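Local coordinates for galacto-N-biose/lacto-N-biose I transporter substrate-binding protein (Bifidobacterium longum, PDB 2Z8F) that binds galacto-N-biose and lacto-N-biose type sugars, here lacto-N-tetraose, and probably delivers them to its ABC transporter for uptake, at residues 134-138 against 139-143. Numbering follows the deposited sequence.
Sequences YFYNK and AEFEK
An asparagine N-cap joins N137 to E140 where strand 132-137, the middle strand of a three-stranded antiparallel sheet in this periplasmic-binding-protein fold, runs directly into helix 138-143. Asparagine suits the post: its short amide can turn back to a backbone N-H that has no earlier helical carbonyl to use. With CG anti to the backbone N (chi1 -175°), OD1 of N137 accepts from E140 N at 3.0 Å, the donor standing above the carbonyl plane, 51° out of it. ND2 of the same amide donates a hydrogen bond to OE2 of E268, which helps fix the cap's rotation, while CG of E140 packs 3.5 Å from CG of N137. The first helical turn is closed by F141 N bonding to N137 O at 3.0 Å and E142 N to K138 O.

F141 folds back over the strand. The Y136 ring presents its edge to one face of F141, centroids 5.1 Å apart and planes at 56°, with CD1 of Y136 over the ring centre. A leucine in place of F141 would probably lose this edge-to-face pairing and leave a gap beside Y134 and Y136. A flat apolar ring suits the place, its rim meeting Y134. The side chains of Y134 and F141 approach from opposite directions; the Y134 hydroxyl, hydrogen-bonded to the carbonyl of I170, lies in the F141 ring plane, OH of Y134 3.3 Å from CZ of F141.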
ATOM      1  N   TYR A 134      -8.929 -10.065  -0.510  1.00 15.10           N
ATOM      2  CA  TYR A 134      -8.644 -11.424  -0.068  1.00 15.72           C
ATOM      3  C   TYR A 134      -8.341 -12.313  -1.274  1.00 16.15           C
ATOM      4  O   TYR A 134      -9.166 -12.419  -2.178  1.00 17.01           O
ATOM      5  CB  TYR A 134      -9.833 -11.983   0.711  1.00 16.34           C
ATOM      6  CG  TYR A 134      -9.572 -13.341   1.324  1.00 16.02           C
ATOM      7  CD1 TYR A 134      -8.602 -13.517   2.312  1.00 15.59           C
ATOM      8  CD2 TYR A 134     -10.317 -14.454   0.940  1.00 18.47           C
ATOM      9  CE1 TYR A 134      -8.362 -14.786   2.888  1.00 16.62           C
ATOM     10  CE2 TYR A 134     -10.101 -15.723   1.525  1.00 18.10           C
ATOM     11  CZ  TYR A 134      -9.122 -15.881   2.490  1.00 17.05           C
ATOM     12  OH  TYR A 134      -8.912 -17.132   3.053  1.00 18.19           O
ATOM     13  N   PHE A 135      -7.131 -12.868  -1.329  1.00 17.15           N
ATOM     14  CA  PHE A 135      -6.768 -13.813  -2.385  1.00 17.31           C
ATOM     15  C   PHE A 135      -6.976 -15.218  -1.821  1.00 17.19           C
ATOM     16  O   PHE A 135      -6.556 -15.515  -0.679  1.00 16.62           O
ATOM     17  CB  PHE A 135      -5.267 -13.729  -2.751  1.00 16.98           C
ATOM     18  CG  PHE A 135      -4.809 -12.435  -3.423  1.00 17.79           C
ATOM     19  CD1 PHE A 135      -5.706 -11.452  -3.846  1.00 16.85           C
ATOM     20  CD2 PHE A 135      -3.440 -12.246  -3.691  1.00 17.03           C
ATOM     21  CE1 PHE A 135      -5.250 -10.284  -4.456  1.00 19.13           C
ATOM     22  CE2 PHE A 135      -2.975 -11.106  -4.318  1.00 15.61           C
ATOM     23  CZ  PHE A 135      -3.899 -10.095  -4.705  1.00 17.82           C
ATOM     24  N   TYR A 136      -7.554 -16.109  -2.614  1.00 17.57           N
ATOM     25  CA  TYR A 136      -7.730 -17.498  -2.147  1.00 18.80           C
ATOM     26  C   TYR A 136      -7.756 -18.481  -3.304  1.00 19.10           C
ATOM     27  O   TYR A 136      -8.150 -18.119  -4.428  1.00 19.18           O
ATOM     28  CB  TYR A 136      -8.991 -17.668  -1.264  1.00 19.11           C
ATOM     29  CG  TYR A 136     -10.264 -17.539  -2.057  1.00 20.28           C
ATOM     30  CD1 TYR A 136     -11.020 -18.668  -2.410  1.00 21.71           C
ATOM     31  CD2 TYR A 136     -10.692 -16.291  -2.493  1.00 20.98           C
ATOM     32  CE1 TYR A 136     -12.180 -18.541  -3.171  1.00 21.79           C
ATOM     33  CE2 TYR A 136     -11.843 -16.163  -3.254  1.00 22.18           C
ATOM     34  CZ  TYR A 136     -12.574 -17.281  -3.588  1.00 22.63           C
ATOM     35  OH  TYR A 136     -13.702 -17.089  -4.357  1.00 25.35           O
ATOM     36  N   ASN A 137      -7.331 -19.711  -3.023  1.00 19.34           N
ATOM     37  CA  ASN A 137      -7.404 -20.786  -4.018  1.00 20.24           C
ATOM     38  C   ASN A 137      -8.739 -21.506  -3.905  1.00 20.60           C
ATOM     39  O   ASN A 137      -8.960 -22.299  -2.993  1.00 20.30           O
ATOM     40  CB  ASN A 137      -6.230 -21.757  -3.899  1.00 20.49           C
ATOM     41  CG  ASN A 137      -6.241 -22.789  -5.008  1.00 21.75           C
ATOM     42  OD1 ASN A 137      -7.288 -23.316  -5.335  1.00 22.09           O
ATOM     43  ND2 ASN A 137      -5.082 -23.066  -5.594  1.00 23.06           N
ATOM     44  N   LYS A 138      -9.627 -21.205  -4.852  1.00 21.36           N
ATOM     45  CA  LYS A 138     -11.000 -21.702  -4.803  1.00 22.69           C
ATOM     46  C   LYS A 138     -11.050 -23.228  -4.867  1.00 22.47           C
ATOM     47  O   LYS A 138     -11.875 -23.851  -4.209  1.00 22.97           O
ATOM     48  CB  LYS A 138     -11.829 -21.070  -5.929  1.00 22.81           C
ATOM     49  CG  LYS A 138     -13.279 -21.537  -5.931  1.00 25.62           C
ATOM     50  CD  LYS A 138     -14.211 -20.546  -6.578  1.00 31.63           C
ATOM     51  CE  LYS A 138     -15.662 -20.998  -6.372  1.00 35.39           C
ATOM     52  NZ  LYS A 138     -16.608 -19.864  -6.455  1.00 39.12           N
ATOM     53  N   ALA A 139     -10.169 -23.830  -5.666  1.00 22.44           N
ATOM     54  CA  ALA A 139     -10.098 -25.290  -5.770  1.00 23.06           C
ATOM     55  C   ALA A 139      -9.721 -25.958  -4.442  1.00 23.13           C
ATOM     56  O   ALA A 139     -10.289 -26.994  -4.078  1.00 23.77           O
ATOM     57  CB  ALA A 139      -9.106 -25.683  -6.858  1.00 23.52           C
ATOM     58  N   GLU A 140      -8.751 -25.378  -3.742  1.00 22.67           N
ATOM     59  CA  GLU A 140      -8.303 -25.924  -2.459  1.00 23.10           C
ATOM     60  C   GLU A 140      -9.366 -25.700  -1.374  1.00 23.49           C
ATOM     61  O   GLU A 140      -9.534 -26.539  -0.489  1.00 24.10           O
ATOM     62  CB  GLU A 140      -6.957 -25.340  -2.037  1.00 23.62           C
ATOM     63  CG  GLU A 140      -5.803 -25.637  -3.024  1.00 25.13           C
ATOM     64  CD  GLU A 140      -5.278 -27.078  -2.983  1.00 30.16           C
ATOM     65  OE1 GLU A 140      -5.757 -27.914  -2.178  1.00 29.26           O
ATOM     66  OE2 GLU A 140      -4.348 -27.368  -3.779  1.00 31.75           O
ATOM     67  N   PHE A 141     -10.077 -24.576  -1.445  1.00 23.44           N
ATOM     68  CA  PHE A 141     -11.206 -24.348  -0.540  1.00 23.57           C
ATOM     69  C   PHE A 141     -12.236 -25.452  -0.714  1.00 24.33           C
ATOM     70  O   PHE A 141     -12.763 -25.974   0.262  1.00 25.08           O
ATOM     71  CB  PHE A 141     -11.866 -22.972  -0.766  1.00 22.71           C
ATOM     72  CG  PHE A 141     -11.281 -21.863   0.085  1.00 21.42           C
ATOM     73  CD1 PHE A 141      -9.905 -21.654   0.136  1.00 21.35           C
ATOM     74  CD2 PHE A 141     -12.109 -21.003   0.809  1.00 21.98           C
ATOM     75  CE1 PHE A 141      -9.347 -20.643   0.907  1.00 21.03           C
ATOM     76  CE2 PHE A 141     -11.549 -19.972   1.605  1.00 20.55           C
ATOM     77  CZ  PHE A 141     -10.167 -19.786   1.640  1.00 20.04           C
ATOM     78  N   GLU A 142     -12.535 -25.781  -1.968  1.00 25.98           N
ATOM     79  CA  GLU A 142     -13.532 -26.814  -2.281  1.00 27.59           C
ATOM     80  C   GLU A 142     -13.121 -28.175  -1.729  1.00 27.32           C
ATOM     81  O   GLU A 142     -13.939 -28.869  -1.135  1.00 27.14           O
ATOM     82  CB  GLU A 142     -13.803 -26.867  -3.784  1.00 28.02           C
ATOM     83  CG  GLU A 142     -14.421 -25.559  -4.337  1.00 33.49           C
ATOM     84  CD  GLU A 142     -15.894 -25.356  -3.959  1.00 39.97           C
ATOM     85  OE1 GLU A 142     -16.590 -26.377  -3.709  1.00 41.61           O
ATOM     86  OE2 GLU A 142     -16.346 -24.174  -3.935  1.00 40.97           O
ATOM     87  N   LYS A 143     -11.847 -28.517  -1.877  1.00 27.94           N
ATOM     88  CA  LYS A 143     -11.320 -29.784  -1.363  1.00 28.50           C
ATOM     89  C   LYS A 143     -11.487 -29.903   0.159  1.00 28.50           C
ATOM     90  O   LYS A 143     -11.606 -31.016   0.688  1.00 28.06           O
ATOM     91  CB  LYS A 143      -9.860 -29.976  -1.775  1.00 29.14           C
ATOM     92  CG  LYS A 143      -9.712 -30.299  -3.259  1.00 31.59           C
ATOM     93  CD  LYS A 143      -8.266 -30.270  -3.764  1.00 35.95           C
ATOM     94  CE  LYS A 143      -8.231 -30.553  -5.279  1.00 37.28           C
ATOM     95  NZ  LYS A 143      -6.914 -30.269  -5.931  1.00 40.54           N
TER